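Local structure of fimbrial subunit CupB6 (Pseudomonas aeruginosa, 5CYL) at residues 62-67 and 150-155; 156-161 and 181-186; 73-78 and 126-131. The protein probably caps a chaperone-usher pilus as its tip adhesin, helping the bacterium to attach to surfaces and build biofilms. One frame throughout, in Å; residues are numbered along the deposited sequence.

In the fold
From the N terminus, the chain first enters interaction 1 at residues 62-67, on strand 56-65, and then reaches residues 73-78 of interaction 3. That contact closes at 126-131, the end of strand 118-129, so its loop nests inside the larger one that interaction 1 closes at 150-155. Strand 151-160 runs straight on into interaction 2, whose short loop ends at 181-186, in series with the others. Interaction 1 pairs two strands of the four-stranded sheet; interaction 2 ties strand 151-160 to the loop leading into strand 185-189, and L154 and W155 touch Y186 and P185. Interaction 3 belongs to the six-stranded antiparallel sheet and meets interaction 1 where V76 packs on W64.

Interaction 1. Residues 62-67 and 150-155; sequences GNWSGV and ATLNLW
Strands 56-65 and 151-160 are antiparallel neighbours in the four-stranded sheet, with N63-N153 and S65-T151 as hydrogen-bonded pairs and W64-L152 as a non-hydrogen-bonded pair. The polar face gathers round the amide of N153. Its ND2 donates to S65 OG at 2.8 Å, with the hydroxyl lying in the amide plane, and reaches N63 OD1 at 3.2 Å from above the plane of that carbonyl; CG of N63 lies between the backbone N and the carbonyl carbon (chi1 73°), and the two amide planes are 43° apart. N63 O, bonded to N153 N, also takes N153 ND2 at 3.3 Å. S65 OG and T151 OG1 share a hydrogen bond of 2.9 Å, and W155 NE1 donates a weak one to N63 OD1 (3.4 Å). The far ends are occupied: N63 ND2 by D102 O, N153 OD1 by S187 OG. On the other face L152 lies over the W64 indole, its CB 3.9 Å from the centroid of the six-membered ring, a CH-pi contact, and its CD1 3.7 Å from W64 CE2. Short polar groups suit one face because, with D102 and S187, they satisfy one another; W64 and L152 suit the other, packed against I87 of the facing sheet.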
loop_
_atom_site.group_PDB
_atom_site.type_symbol
_atom_site.label_atom_id
_atom_site.label_comp_id
_atom_site.label_asym_id
_atom_site.label_seq_id
_atom_site.Cartn_x
_atom_site.Cartn_y
_atom_site.Cartn_z
ATOM N N GLY A 62 -18.383 -23.783 7.032
ATOM C CA GLY A 62 -17.080 -23.294 6.570
ATOM C C GLY A 62 -15.997 -23.525 7.584
ATOM O O GLY A 62 -16.247 -23.611 8.768
ATOM N N ASN A 63 -14.774 -23.669 7.116
ATOM C CA ASN A 63 -13.621 -23.550 8.007
ATOM C C ASN A 63 -12.366 -23.319 7.187
ATOM O O ASN A 63 -12.323 -23.626 6.000
ATOM C CB ASN A 63 -13.463 -24.793 8.856
ATOM C CG ASN A 63 -12.956 -25.962 8.065
ATOM O OD1 ASN A 63 -13.236 -26.117 6.885
ATOM N ND2 ASN A 63 -12.199 -26.810 8.718
ATOM N N TRP A 64 -11.341 -22.778 7.825
ATOM C CA TRP A 64 -10.049 -22.555 7.193
ATOM C C TRP A 64 -9.163 -23.675 7.676
ATOM O O TRP A 64 -9.038 -23.915 8.890
ATOM C CB TRP A 64 -9.424 -21.218 7.612
ATOM C CG TRP A 64 -9.914 -20.027 6.888
ATOM C CD1 TRP A 64 -10.883 -19.174 7.302
ATOM C CD2 TRP A 64 -9.457 -19.517 5.630
ATOM N NE1 TRP A 64 -11.085 -18.170 6.358
ATOM C CE2 TRP A 64 -10.198 -18.354 5.341
ATOM C CE3 TRP A 64 -8.488 -19.920 4.731
ATOM C CZ2 TRP A 64 -10.027 -17.625 4.171
ATOM C CZ3 TRP A 64 -8.300 -19.158 3.566
ATOM C CH2 TRP A 64 -9.073 -18.041 3.308
ATOM N N SER A 65 -8.524 -24.368 6.749
ATOM C CA SER A 65 -7.526 -25.386 7.140
ATOM C C SER A 65 -6.171 -25.025 6.564
ATOM O O SER A 65 -6.026 -24.132 5.710
ATOM C CB SER A 65 -7.938 -26.783 6.683
ATOM O OG SER A 65 -8.310 -26.735 5.323
ATOM N N GLY A 66 -5.139 -25.709 7.040
ATOM C CA GLY A 66 -3.781 -25.477 6.538
ATOM C C GLY A 66 -3.028 -24.453 7.343
ATOM O O GLY A 66 -1.890 -24.108 7.036
ATOM N N VAL A 67 -3.691 -23.970 8.383
ATOM C CA VAL A 67 -3.085 -23.159 9.429
ATOM C C VAL A 67 -3.803 -23.509 10.742
ATOM O O VAL A 67 -5.011 -23.638 10.771
ATOM C CB VAL A 67 -3.198 -21.650 9.147
ATOM C CG1 VAL A 67 -2.707 -20.846 10.341
ATOM C CG2 VAL A 67 -2.421 -21.281 7.891
ATOM N N ALA A 150 -2.760 -22.200 3.673
ATOM C CA ALA A 150 -4.113 -22.114 4.215
ATOM C C ALA A 150 -5.172 -22.250 3.106
ATOM O O ALA A 150 -5.075 -21.623 2.051
ATOM C CB ALA A 150 -4.314 -20.809 4.962
ATOM N N THR A 151 -6.177 -23.077 3.373
ATOM C CA THR A 151 -7.233 -23.351 2.407
ATOM C C THR A 151 -8.618 -23.080 2.979
ATOM O O THR A 151 -8.902 -23.402 4.125
ATOM C CB THR A 151 -7.177 -24.791 1.851
ATOM O OG1 THR A 151 -7.099 -25.718 2.925
ATOM C CG2 THR A 151 -5.965 -24.977 0.978
ATOM N N LEU A 152 -9.466 -22.455 2.166
ATOM C CA LEU A 152 -10.850 -22.149 2.532
ATOM C C LEU A 152 -11.833 -23.263 2.099
ATOM O O LEU A 152 -12.023 -23.495 0.895
ATOM C CB LEU A 152 -11.286 -20.818 1.875
ATOM C CG LEU A 152 -12.762 -20.431 2.140
ATOM C CD1 LEU A 152 -12.921 -20.217 3.649
ATOM C CD2 LEU A 152 -13.237 -19.215 1.340
ATOM N N ASN A 153 -12.495 -23.898 3.063
ATOM C CA ASN A 153 -13.448 -24.975 2.758
ATOM C C ASN A 153 -14.892 -24.593 3.020
ATOM O O ASN A 153 -15.251 -24.211 4.127
ATOM C CB ASN A 153 -13.105 -26.215 3.549
ATOM C CG ASN A 153 -11.624 -26.526 3.515
ATOM O OD1 ASN A 153 -11.100 -27.052 2.525
ATOM N ND2 ASN A 153 -10.955 -26.234 4.595
ATOM N N LEU A 154 -15.697 -24.668 1.975
ATOM C CA LEU A 154 -17.134 -24.481 2.104
ATOM C C LEU A 154 -17.800 -25.839 2.035
ATOM O O LEU A 154 -17.564 -26.614 1.116
ATOM C CB LEU A 154 -17.646 -23.574 0.983
ATOM C CG LEU A 154 -16.928 -22.228 0.869
ATOM C CD1 LEU A 154 -17.543 -21.355 -0.215
ATOM C CD2 LEU A 154 -16.959 -21.485 2.202
ATOM N N TRP A 155 -18.653 -26.129 2.993
ATOM C CA TRP A 155 -19.371 -27.406 3.001
ATOM C C TRP A 155 -20.868 -27.227 2.815
ATOM O O TRP A 155 -21.522 -26.604 3.655
ATOM C CB TRP A 155 -19.141 -28.103 4.320
ATOM C CG TRP A 155 -17.695 -28.344 4.630
ATOM C CD1 TRP A 155 -16.773 -27.416 4.984
ATOM C CD2 TRP A 155 -17.020 -29.604 4.633
ATOM N NE1 TRP A 155 -15.565 -28.013 5.225
ATOM C CE2 TRP A 155 -15.687 -29.360 5.011
ATOM C CE3 TRP A 155 -17.414 -30.919 4.354
ATOM C CZ2 TRP A 155 -14.738 -30.378 5.122
ATOM C CZ3 TRP A 155 -16.478 -31.938 4.469
ATOM C CH2 TRP A 155 -15.147 -31.663 4.843
#

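Interaction 2. Residues 156-161 and 181-186; sequences AVDRLK and VCRKPY
The CA atoms of V157 and C182 lie 4.9 Å apart, and one backbone hydrogen bond, D158 N to C182 O (3.1 Å), links the two segments, using a lone pair in the carbonyl plane. V157 CA brings a C-H to the same oxygen at 3.3 Å. From within segment 181-186, as modelled, R183 NE donates to C182 O at 3.1 Å from well above the carbonyl plane, through a side chain bent at chi2 and chi3. C182 points its CB at A156 O (3.5 Å), while SG, anti to the carbonyl carbon (chi1 -69°), forms the disulfide with C10 of strand 6-22. The small CB of A156 suits this junction, where it touches C10 and F12. The disulfide therefore ties the approach to strand 185-189, an outermost strand of the four-stranded sheet, to the sheet that faces it in the beta sandwich. An aspartate suits its site because D158 OD2 accepts from A7 N. The long R183 can fold back on C182 O and still form a salt bridge from NH1 to D175; its other salt bridge, NH2 to D158 OD1, is long at 3.9 Å, and the end of this side chain is less surely placed.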
loop_
_atom_site.group_PDB
_atom_site.type_symbol
_atom_site.label_atom_id
_atom_site.label_comp_id
_atom_site.label_asym_id
_atom_site.label_seq_id
_atom_site.Cartn_x
_atom_site.Cartn_y
_atom_site.Cartn_z
ATOM N N ALA A 156 -21.437 -27.778 1.754
ATOM C CA ALA A 156 -22.915 -27.969 1.712
ATOM C C ALA A 156 -23.262 -29.383 2.129
ATOM O O ALA A 156 -22.904 -30.316 1.441
ATOM C CB ALA A 156 -23.467 -27.701 0.335
ATOM N N VAL A 157 -23.938 -29.547 3.249
ATOM C CA VAL A 157 -24.200 -30.887 3.810
ATOM C C VAL A 157 -25.687 -31.119 4.098
ATOM O O VAL A 157 -26.328 -30.318 4.813
ATOM C CB VAL A 157 -23.381 -31.132 5.096
ATOM C CG1 VAL A 157 -23.652 -32.515 5.688
ATOM C CG2 VAL A 157 -21.899 -30.976 4.824
ATOM N N ASP A 158 -26.228 -32.196 3.525
ATOM C CA ASP A 158 -27.627 -32.557 3.757
ATOM C C ASP A 158 -27.758 -33.196 5.133
ATOM O O ASP A 158 -26.973 -34.085 5.481
ATOM C CB ASP A 158 -28.144 -33.476 2.644
ATOM C CG ASP A 158 -29.568 -33.989 2.914
ATOM O OD1 ASP A 158 -29.747 -34.902 3.755
ATOM O OD2 ASP A 158 -30.520 -33.485 2.281
ATOM N N ARG A 159 -28.757 -32.748 5.892
ATOM C CA ARG A 159 -29.042 -33.291 7.238
ATOM C C ARG A 159 -30.540 -33.277 7.581
ATOM O O ARG A 159 -31.302 -32.520 6.982
ATOM C CB ARG A 159 -28.259 -32.489 8.282
ATOM C CG ARG A 159 -26.746 -32.569 8.108
ATOM C CD ARG A 159 -26.133 -33.621 9.002
ATOM N NE ARG A 159 -26.241 -33.056 10.347
ATOM C CZ ARG A 159 -25.881 -33.663 11.455
ATOM N NH1 ARG A 159 -25.395 -34.889 11.392
ATOM N NH2 ARG A 159 -25.992 -33.045 12.619
ATOM N N LEU A 160 -30.962 -34.105 8.538
ATOM C CA LEU A 160 -32.372 -34.057 9.002
ATOM C C LEU A 160 -32.645 -32.696 9.621
ATOM O O LEU A 160 -31.782 -32.189 10.312
ATOM C CB LEU A 160 -32.691 -35.172 10.005
ATOM C CG LEU A 160 -32.606 -36.632 9.512
ATOM C CD1 LEU A 160 -33.001 -37.592 10.632
ATOM C CD2 LEU A 160 -33.415 -36.916 8.247
ATOM N N LYS A 161 -33.812 -32.121 9.320
ATOM C CA LYS A 161 -34.159 -30.726 9.660
ATOM C C LYS A 161 -34.025 -30.475 11.157
ATOM O O LYS A 161 -34.611 -31.192 11.952
ATOM C CB LYS A 161 -35.589 -30.435 9.259
ATOM C CG LYS A 161 -35.841 -29.051 8.712
ATOM C CD LYS A 161 -37.259 -28.629 9.057
ATOM C CE LYS A 161 -37.873 -27.643 8.060
ATOM N NZ LYS A 161 -38.874 -26.699 8.653
ATOM N N VAL A 181 -25.676 -38.234 -1.612
ATOM C CA VAL A 181 -26.031 -37.255 -0.583
ATOM C C VAL A 181 -24.949 -36.210 -0.537
ATOM O O VAL A 181 -23.788 -36.546 -0.683
ATOM C CB VAL A 181 -26.076 -37.857 0.824
ATOM C CG1 VAL A 181 -26.405 -36.790 1.821
ATOM C CG2 VAL A 181 -27.118 -38.918 0.930
ATOM N N CYS A 182 -25.347 -34.963 -0.302
ATOM C CA CYS A 182 -24.410 -33.838 -0.154
ATOM C C CYS A 182 -23.470 -33.995 1.066
ATOM O O CYS A 182 -23.897 -33.729 2.195
ATOM C CB CYS A 182 -25.182 -32.503 -0.049
ATOM S SG CYS A 182 -25.989 -32.034 -1.587
ATOM N N ARG A 183 -22.199 -34.353 0.846
ATOM C CA ARG A 183 -21.243 -34.454 1.972
ATOM C C ARG A 183 -19.824 -33.926 1.721
ATOM O O ARG A 183 -19.065 -33.759 2.665
ATOM C CB ARG A 183 -21.081 -35.901 2.446
ATOM C CG ARG A 183 -22.250 -36.840 2.294
ATOM C CD ARG A 183 -22.874 -37.231 3.615
ATOM N NE ARG A 183 -24.039 -36.406 3.840
ATOM C CZ ARG A 183 -25.136 -36.818 4.443
ATOM N NH1 ARG A 183 -25.230 -38.068 4.869
ATOM N NH2 ARG A 183 -26.141 -35.971 4.593
ATOM N N LYS A 184 -19.426 -33.735 0.468
ATOM C CA LYS A 184 -18.011 -33.453 0.139
ATOM C C LYS A 184 -17.772 -31.933 0.179
ATOM O O LYS A 184 -18.695 -31.138 -0.087
ATOM C CB LYS A 184 -17.576 -34.118 -1.185
ATOM N N PRO A 185 -16.557 -31.512 0.565
ATOM C CA PRO A 185 -16.324 -30.068 0.657
ATOM C C PRO A 185 -15.938 -29.400 -0.662
ATOM O O PRO A 185 -15.509 -30.057 -1.574
ATOM C CB PRO A 185 -15.141 -29.984 1.614
ATOM C CG PRO A 185 -14.372 -31.227 1.314
ATOM C CD PRO A 185 -15.404 -32.295 1.051
ATOM N N TYR A 186 -16.079 -28.082 -0.709
ATOM C CA TYR A 186 -15.543 -27.233 -1.766
ATOM C C TYR A 186 -14.353 -26.478 -1.214
ATOM O O TYR A 186 -14.522 -25.607 -0.359
ATOM C CB TYR A 186 -16.606 -26.235 -2.146
ATOM C CG TYR A 186 -16.248 -25.246 -3.210
ATOM C CD1 TYR A 186 -15.318 -25.539 -4.196
ATOM C CD2 TYR A 186 -16.931 -24.038 -3.291
ATOM C CE1 TYR A 186 -15.062 -24.634 -5.227
ATOM C CE2 TYR A 186 -16.677 -23.123 -4.296
ATOM C CZ TYR A 186 -15.762 -23.430 -5.268
ATOM O OH TYR A 186 -15.522 -22.506 -6.253
#

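Interaction 3. Residues 73-78 and 126-131; sequences YGTVAS and ELVLTV
Y73 and T75 pack against V128 and T130, where the chain leaves strand 118-129, in a contact made by side chains with no hydrogen bond across it. The course of Y73 shows how. Its CB lies a loose 4.4 Å from V128 CG1. CG is anti to the carbonyl carbon (chi1 -43°); the ring beyond it meets T130 with its edge, the methyl CG2 lying in the ring plane, 3.9 Å from CD2. One atom further out, CE2 lies 4.0 Å from T130 CA and 4.2 Å from L129 O, so the CD2/CE2 side of the ring carries the contact with both the T130 side chain and the backbone of the strand end. Y73 also touches K32. A flat aromatic side chain suits this exposed place because its edge can lie against the T130 methyl and backbone. T75, which is buried, uses both of its branches: the methyl CG2 packs on V128 CG2 at 3.8 Å, and OG1 lies 3.7 Å from T130 CG2 while hydrogen-bonding to P72 O. Threonine thus offers a methyl to the valine and keeps its hydroxyl satisfied. Between the two, G74 takes a positive phi (65°), which glycine adopts readily, and with T75 forms a G1 beta bulge. Strand 83-90 pairs with both strand 76-77 and strand 118-129 in the six-stranded antiparallel sheet, and its R86 touches T75 and V128, donates to Y73 O and forms a salt bridge with E126; strand 35-50 pairs with 118-129 as well.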
loop_
_atom_site.group_PDB
_atom_site.type_symbol
_atom_site.label_atom_id
_atom_site.label_comp_id
_atom_site.label_asym_id
_atom_site.label_seq_id
_atom_site.Cartn_x
_atom_site.Cartn_y
_atom_site.Cartn_z
ATOM N N TYR A 73 -7.189 -10.182 14.574
ATOM C CA TYR A 73 -8.578 -9.801 14.175
ATOM C C TYR A 73 -9.311 -10.860 13.359
ATOM O O TYR A 73 -10.086 -10.547 12.451
ATOM C CB TYR A 73 -8.580 -8.439 13.471
ATOM C CG TYR A 73 -7.684 -7.470 14.190
ATOM C CD1 TYR A 73 -8.137 -6.780 15.318
ATOM C CD2 TYR A 73 -6.368 -7.258 13.765
ATOM C CE1 TYR A 73 -7.322 -5.882 15.979
ATOM C CE2 TYR A 73 -5.539 -6.364 14.432
ATOM C CZ TYR A 73 -6.017 -5.692 15.547
ATOM O OH TYR A 73 -5.203 -4.787 16.183
ATOM N N GLY A 74 -9.036 -12.110 13.694
ATOM C CA GLY A 74 -9.704 -13.244 13.080
ATOM C C GLY A 74 -9.371 -13.339 11.611
ATOM O O GLY A 74 -10.177 -13.798 10.797
ATOM N N THR A 75 -8.153 -12.954 11.273
ATOM C CA THR A 75 -7.728 -12.994 9.870
ATOM C C THR A 75 -6.734 -14.104 9.580
ATOM O O THR A 75 -6.090 -14.606 10.492
ATOM C CB THR A 75 -7.149 -11.641 9.414
ATOM O OG1 THR A 75 -6.112 -11.248 10.304
ATOM C CG2 THR A 75 -8.243 -10.574 9.419
ATOM N N VAL A 76 -6.642 -14.462 8.314
ATOM C CA VAL A 76 -5.579 -15.349 7.829
ATOM C C VAL A 76 -4.662 -14.403 7.055
ATOM O O VAL A 76 -5.133 -13.528 6.316
ATOM C CB VAL A 76 -6.072 -16.467 6.887
ATOM C CG1 VAL A 76 -7.009 -17.379 7.620
ATOM C CG2 VAL A 76 -6.720 -15.876 5.645
ATOM N N ALA A 77 -3.367 -14.572 7.197
ATOM C CA ALA A 77 -2.425 -13.698 6.519
ATOM C C ALA A 77 -2.543 -13.689 4.989
ATOM O O ALA A 77 -2.638 -14.702 4.344
ATOM C CB ALA A 77 -1.007 -14.076 6.917
ATOM N N SER A 78 -2.549 -12.480 4.455
ATOM C CA SER A 78 -2.590 -12.224 3.020
ATOM C C SER A 78 -1.192 -12.304 2.400
ATOM O O SER A 78 -0.212 -12.251 3.091
ATOM C CB SER A 78 -3.178 -10.826 2.767
ATOM O OG SER A 78 -3.075 -10.441 1.434
ATOM N N GLU A 126 -13.657 -9.345 3.591
ATOM C CA GLU A 126 -13.026 -8.180 4.234
ATOM C C GLU A 126 -11.498 -8.233 4.279
ATOM O O GLU A 126 -10.920 -9.240 4.680
ATOM C CB GLU A 126 -13.546 -8.001 5.656
ATOM C CG GLU A 126 -14.975 -7.478 5.790
ATOM C CD GLU A 126 -15.429 -7.370 7.244
ATOM O OE1 GLU A 126 -15.059 -8.264 8.072
ATOM O OE2 GLU A 126 -16.183 -6.411 7.538
ATOM N N LEU A 127 -10.868 -7.131 3.875
ATOM C CA LEU A 127 -9.405 -6.940 4.008
ATOM C C LEU A 127 -9.123 -5.992 5.165
ATOM O O LEU A 127 -9.613 -4.851 5.192
ATOM C CB LEU A 127 -8.794 -6.438 2.707
ATOM C CG LEU A 127 -8.772 -7.570 1.675
ATOM C CD1 LEU A 127 -8.338 -7.062 0.298
ATOM C CD2 LEU A 127 -7.924 -8.782 2.131
ATOM N N VAL A 128 -8.354 -6.486 6.135
ATOM C CA VAL A 128 -8.173 -5.801 7.439
ATOM C C VAL A 128 -6.725 -5.396 7.690
ATOM O O VAL A 128 -5.801 -6.175 7.385
ATOM C CB VAL A 128 -8.583 -6.708 8.607
ATOM C CG1 VAL A 128 -8.691 -5.930 9.887
ATOM C CG2 VAL A 128 -9.919 -7.357 8.313
ATOM N N LEU A 129 -6.502 -4.226 8.272
ATOM C CA LEU A 129 -5.149 -3.805 8.596
ATOM C C LEU A 129 -4.728 -4.374 9.947
ATOM O O LEU A 129 -5.277 -4.013 10.982
ATOM C CB LEU A 129 -5.057 -2.277 8.592
ATOM C CG LEU A 129 -3.763 -1.656 9.144
ATOM C CD1 LEU A 129 -2.628 -1.822 8.170
ATOM C CD2 LEU A 129 -3.986 -0.188 9.457
ATOM N N THR A 130 -3.744 -5.263 9.921
ATOM C CA THR A 130 -3.226 -5.897 11.144
ATOM C C THR A 130 -1.993 -5.202 11.747
ATOM O O THR A 130 -1.502 -5.600 12.801
ATOM C CB THR A 130 -2.902 -7.384 10.907
ATOM O OG1 THR A 130 -2.031 -7.514 9.766
ATOM C CG2 THR A 130 -4.176 -8.169 10.644
ATOM N N VAL A 131 -1.515 -4.159 11.080
ATOM C CA VAL A 131 -0.336 -3.408 11.542
ATOM C C VAL A 131 -0.526 -1.906 11.323
ATOM O O VAL A 131 -1.398 -1.507 10.589
ATOM C CB VAL A 131 0.960 -3.870 10.834
ATOM C CG1 VAL A 131 1.184 -5.355 11.052
ATOM C CG2 VAL A 131 0.917 -3.533 9.343
#